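Local coordinates for protein cysteine synthase (Helicobacter pylori, PDB 6AHI) that acts as an O-acetylserine-dependent cystathionine beta-synthase that uses pyridoxal 5'-phosphate and also has the cysteine synthase activity of forming L-cysteine from O-acetyl-L-serine and hydrogen sulfide, at residues Lys91-Val96 / Gly112-Asn117; Ala74-Ile79 / Thr102-Ile107. All coordinates share one frame; numbering follows the deposited sequence.

Interactions 1 and 2 lie side by side, their centres about 9 Å apart, and helix 102-110 links them. Interaction 1 pairs strand 91-97 with strand 114-118, which is outermost in the four-stranded parallel sheet within this chain. It is partly buried and rests on four backbone hydrogen bonds and one from the N117 side chain. Interaction 2 is more deeply buried, nearer the centre of the chain. There the N-terminal part of helix 76-85 meets helix 102-110 through apolar packing and one shared water, with no direct hydrogen bond between the segments. Q105 joins the two contacts, since its OE1 probably accepts a hydrogen bond from N117 ND2. F94 also packs against G78.

Interaction 1 of 2, residues Lys91-Val96 / Gly112-Asn117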
# COMPACT_ATOMS: atom_id res chain seq x y z
N LYS A 91 3.91 -21.14 11.87
CA LYS A 91 3.44 -20.30 12.99
C LYS A 91 4.52 -19.28 13.38
O LYS A 91 5.72 -19.56 13.30
CB LYS A 91 3.04 -21.17 14.20
CG LYS A 91 1.77 -21.99 14.03
CD LYS A 91 0.56 -21.16 13.66
CE LYS A 91 -0.70 -21.99 13.60
NZ LYS A 91 -1.83 -21.24 13.02
N THR A 92 4.06 -18.11 13.84
CA THR A 92 4.90 -16.99 14.23
C THR A 92 4.42 -16.42 15.58
O THR A 92 3.22 -16.37 15.84
CB THR A 92 4.90 -15.88 13.17
OG1 THR A 92 3.54 -15.45 12.98
CG2 THR A 92 5.47 -16.33 11.85
N ILE A 93 5.37 -15.98 16.41
CA ILE A 93 5.09 -15.26 17.66
C ILE A 93 5.92 -13.97 17.65
O ILE A 93 7.12 -14.03 17.45
CB ILE A 93 5.40 -16.14 18.90
CG1 ILE A 93 4.67 -17.48 18.88
CG2 ILE A 93 5.09 -15.38 20.17
CD1 ILE A 93 5.31 -18.54 19.75
N PHE A 94 5.26 -12.82 17.82
CA PHE A 94 5.98 -11.56 17.90
C PHE A 94 5.81 -10.95 19.30
O PHE A 94 4.71 -10.95 19.87
CB PHE A 94 5.58 -10.63 16.76
CG PHE A 94 5.84 -11.27 15.42
CD1 PHE A 94 7.11 -11.65 15.05
CD2 PHE A 94 4.80 -11.53 14.55
CE1 PHE A 94 7.36 -12.26 13.83
CE2 PHE A 94 5.04 -12.17 13.34
CZ PHE A 94 6.31 -12.54 12.99
N VAL A 95 6.93 -10.47 19.85
CA VAL A 95 6.94 -9.79 21.14
C VAL A 95 7.13 -8.30 20.87
O VAL A 95 8.14 -7.88 20.30
CB VAL A 95 8.02 -10.36 22.07
CG1 VAL A 95 7.83 -9.81 23.48
CG2 VAL A 95 8.02 -11.88 22.08
N VAL A 96 6.11 -7.53 21.25
CA VAL A 96 5.98 -6.13 20.90
C VAL A 96 5.67 -5.35 22.18
O VAL A 96 4.73 -5.70 22.88
CB VAL A 96 4.87 -5.92 19.86
CG1 VAL A 96 4.69 -4.44 19.52
CG2 VAL A 96 5.15 -6.73 18.60
N GLY A 112 -1.99 -13.91 10.96
CA GLY A 112 -1.94 -15.19 11.66
C GLY A 112 -0.90 -15.27 12.78
O GLY A 112 -0.69 -16.35 13.32
N ALA A 113 -0.24 -14.15 13.13
CA ALA A 113 0.79 -14.17 14.18
C ALA A 113 0.15 -14.07 15.57
O ALA A 113 -0.89 -13.43 15.74
CB ALA A 113 1.77 -13.05 13.96
N LEU A 114 0.77 -14.74 16.55
CA LEU A 114 0.51 -14.50 17.98
C LEU A 114 1.37 -13.30 18.42
O LEU A 114 2.55 -13.30 18.21
CB LEU A 114 0.84 -15.79 18.76
CG LEU A 114 0.79 -15.70 20.29
CD1 LEU A 114 -0.63 -15.40 20.76
CD2 LEU A 114 1.29 -16.98 20.95
N VAL A 115 0.73 -12.24 18.93
CA VAL A 115 1.41 -11.04 19.39
C VAL A 115 1.35 -11.04 20.92
O VAL A 115 0.28 -11.13 21.50
CB VAL A 115 0.80 -9.76 18.81
CG1 VAL A 115 1.39 -8.52 19.45
CG2 VAL A 115 0.98 -9.67 17.29
N ILE A 116 2.53 -11.00 21.55
CA ILE A 116 2.67 -10.95 23.02
C ILE A 116 3.26 -9.58 23.36
O ILE A 116 4.25 -9.16 22.75
CB ILE A 116 3.55 -12.10 23.53
CG1 ILE A 116 2.85 -13.44 23.32
CG2 ILE A 116 3.93 -11.89 25.01
CD1 ILE A 116 3.75 -14.64 23.41
N ASN A 117 2.61 -8.87 24.28
CA ASN A 117 3.03 -7.52 24.65
C ASN A 117 3.88 -7.54 25.93
O ASN A 117 3.65 -8.35 26.81
CB ASN A 117 1.85 -6.59 24.86
CG ASN A 117 1.10 -6.27 23.58
OD1 ASN A 117 -0.12 -6.25 23.60
ND2 ASN A 117 1.82 -6.00 22.51
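F94 and V96 face V115 and N117 across two parallel strands, whose N-to-C directions differ by 25°. The backbone bonds alternate. L114 N donates to T92 O at 3.0 Å, and F94 N returns to L114 O. I116 N then donates to F94 O at 2.8 Å, and V96 N to I116 O.

N117 extends the pairing with its side chain. Its CG stands anti to the carbonyl carbon (chi1 -68°), which turns the amide back toward strand 91-97. CB lies 3.6 Å from V96 O, and CG stays at 3.7 Å from the same V96 O. At the tip, ND2 bonds to V96 O at 2.9 Å. The acceptor lies close to the amide plane of N117, but ND2 sits above the carbonyl plane of V96. A second bond from ND2 reaches Q105 OE1 on helix 102-110.

On one face of the sheet, I93 CG2 meets I116 CD1 at 3.6 Å, and I93 CG1 lies alongside L114 CD2. Helix 123-137 packs over this face on V95 and I116. On the other face, the F94 ring meets A113 CB obliquely, 3.4 Å from CD2. T92 OG1 reaches the same A113 CB at 3.1 Å. F94 also touches M108 of helix 102-110. A113 follows G112, where a Schellman motif ends that helix.

The contact closes a beta-alpha-beta crossover of strand 91-97, helix 102-110 and strand 114-118. Its chemistry implies that backbone bonds set the register, while apolar side chains pack both faces and N117 ties the strand pair to the connecting helix.

Interaction 2 of 2, residues Ala74-Ile79 / Thr102-Ile107; sequences AGNTGI and TEKQQI
K104 lays its aliphatic chain across the start of helix 76-85. CG stands anti to the carbonyl carbon (chi1 -69°), and the chain beyond it is extended, which carries NZ past G75 to N76. K104 CD packs on the bare CA of G75 at 3.7 Å. The amide of N76 crosses the same chain obliquely, with N76 OD1 3.7 Å from K104 CD. OD1 is buried here and has no hydrogen-bonding partner in the model. Further down, I79 CD1 meets K104 CG at 3.9 Å, roughly at right angles to the lysine chain. I79 CG1 then rests on I107 CG2, also at 3.9 Å.

One water bridges the polar ends. It accepts from K104 NZ at 2.9 Å and from the backbone N76 N at 3.1 Å, in the first turn of the helix. K104 NZ is held a second time by Y299 OH.

Further out, N76 ND2 bonds to O3 of the pyridoxal-phosphate-modified residue 46 and to D294 OD2. T73 OG1 accepts from G75 N, at the N-cap. R298 packs on I79 and I107, and D297 of the second subunit packs on I107.

An asparagine in the first turn of a helix, just after a glycine N-cap and bonded to the cofactor's O3, is characteristic of the cysteine synthase family of fold-type II pyridoxal-phosphate enzymes. K104 and its water form part of the second shell behind this cofactor site.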
# COMPACT_ATOMS: atom_id res chain seq x y z
N ALA A 74 9.24 -3.92 16.75
CA ALA A 74 8.40 -2.73 16.90
C ALA A 74 7.50 -2.59 15.66
O ALA A 74 6.79 -1.59 15.55
CB ALA A 74 9.26 -1.50 17.15
N GLY A 75 7.50 -3.58 14.76
CA GLY A 75 6.34 -3.75 13.88
C GLY A 75 6.63 -4.40 12.53
O GLY A 75 6.05 -5.47 12.21
N ASN A 76 7.48 -3.75 11.72
CA ASN A 76 7.56 -4.07 10.28
C ASN A 76 8.17 -5.45 10.07
O ASN A 76 7.77 -6.18 9.17
CB ASN A 76 8.29 -3.00 9.45
CG ASN A 76 7.46 -1.76 9.23
OD1 ASN A 76 6.24 -1.85 9.12
ND2 ASN A 76 8.09 -0.59 9.20
N THR A 77 9.16 -5.82 10.89
CA THR A 77 9.78 -7.12 10.72
C THR A 77 8.73 -8.22 11.01
O THR A 77 8.73 -9.24 10.35
CB THR A 77 11.05 -7.25 11.58
OG1 THR A 77 12.05 -6.38 11.03
CG2 THR A 77 11.59 -8.66 11.58
N GLY A 78 7.86 -8.00 12.00
CA GLY A 78 6.76 -8.90 12.29
C GLY A 78 5.81 -9.07 11.13
O GLY A 78 5.42 -10.18 10.79
N ILE A 79 5.43 -7.96 10.49
CA ILE A 79 4.53 -8.02 9.34
C ILE A 79 5.18 -8.88 8.25
O ILE A 79 4.53 -9.77 7.67
CB ILE A 79 4.17 -6.61 8.87
CG1 ILE A 79 3.35 -5.88 9.93
CG2 ILE A 79 3.46 -6.65 7.53
CD1 ILE A 79 3.17 -4.41 9.65
N THR A 102 0.19 0.10 17.29
CA THR A 102 -1.09 -0.67 17.30
C THR A 102 -1.43 -1.16 15.90
O THR A 102 -1.59 -2.35 15.77
CB THR A 102 -2.22 0.10 17.98
OG1 THR A 102 -3.28 -0.82 18.21
CG2 THR A 102 -2.76 1.25 17.17
N GLU A 103 -1.52 -0.26 14.91
CA GLU A 103 -1.86 -0.64 13.56
C GLU A 103 -0.99 -1.82 13.10
O GLU A 103 -1.49 -2.79 12.55
CB GLU A 103 -1.70 0.56 12.62
CG GLU A 103 -2.79 1.62 12.76
CD GLU A 103 -2.38 2.94 13.40
OE1 GLU A 103 -2.30 2.99 14.64
OE2 GLU A 103 -2.16 3.94 12.64
N LYS A 104 0.32 -1.74 13.34
CA LYS A 104 1.21 -2.79 12.87
C LYS A 104 0.91 -4.09 13.63
O LYS A 104 1.03 -5.18 13.06
CB LYS A 104 2.68 -2.40 12.99
CG LYS A 104 3.14 -1.30 12.05
CD LYS A 104 4.60 -0.94 12.27
CE LYS A 104 4.96 0.43 11.70
NZ LYS A 104 6.26 0.90 12.25
N GLN A 105 0.55 -3.99 14.91
CA GLN A 105 0.19 -5.20 15.67
C GLN A 105 -1.10 -5.84 15.13
O GLN A 105 -1.22 -7.06 15.13
CB GLN A 105 0.03 -4.89 17.16
CG GLN A 105 1.33 -4.47 17.82
CD GLN A 105 1.15 -4.24 19.30
OE1 GLN A 105 0.54 -5.03 20.02
NE2 GLN A 105 1.71 -3.13 19.75
N GLN A 106 -2.08 -5.01 14.75
CA GLN A 106 -3.34 -5.48 14.16
C GLN A 106 -3.02 -6.28 12.88
O GLN A 106 -3.60 -7.33 12.63
CB GLN A 106 -4.23 -4.30 13.77
CG GLN A 106 -5.50 -4.08 14.59
CD GLN A 106 -6.55 -3.41 13.73
OE1 GLN A 106 -7.17 -4.02 12.87
NE2 GLN A 106 -6.73 -2.11 13.95
N ILE A 107 -2.08 -5.78 12.08
CA ILE A 107 -1.75 -6.37 10.80
C ILE A 107 -1.02 -7.70 11.04
O ILE A 107 -1.35 -8.69 10.43
CB ILE A 107 -0.93 -5.39 9.93
CG1 ILE A 107 -1.78 -4.20 9.51
CG2 ILE A 107 -0.36 -6.11 8.74
CD1 ILE A 107 -1.00 -3.10 8.91
O HOH W 1 8.52 -0.96 12.42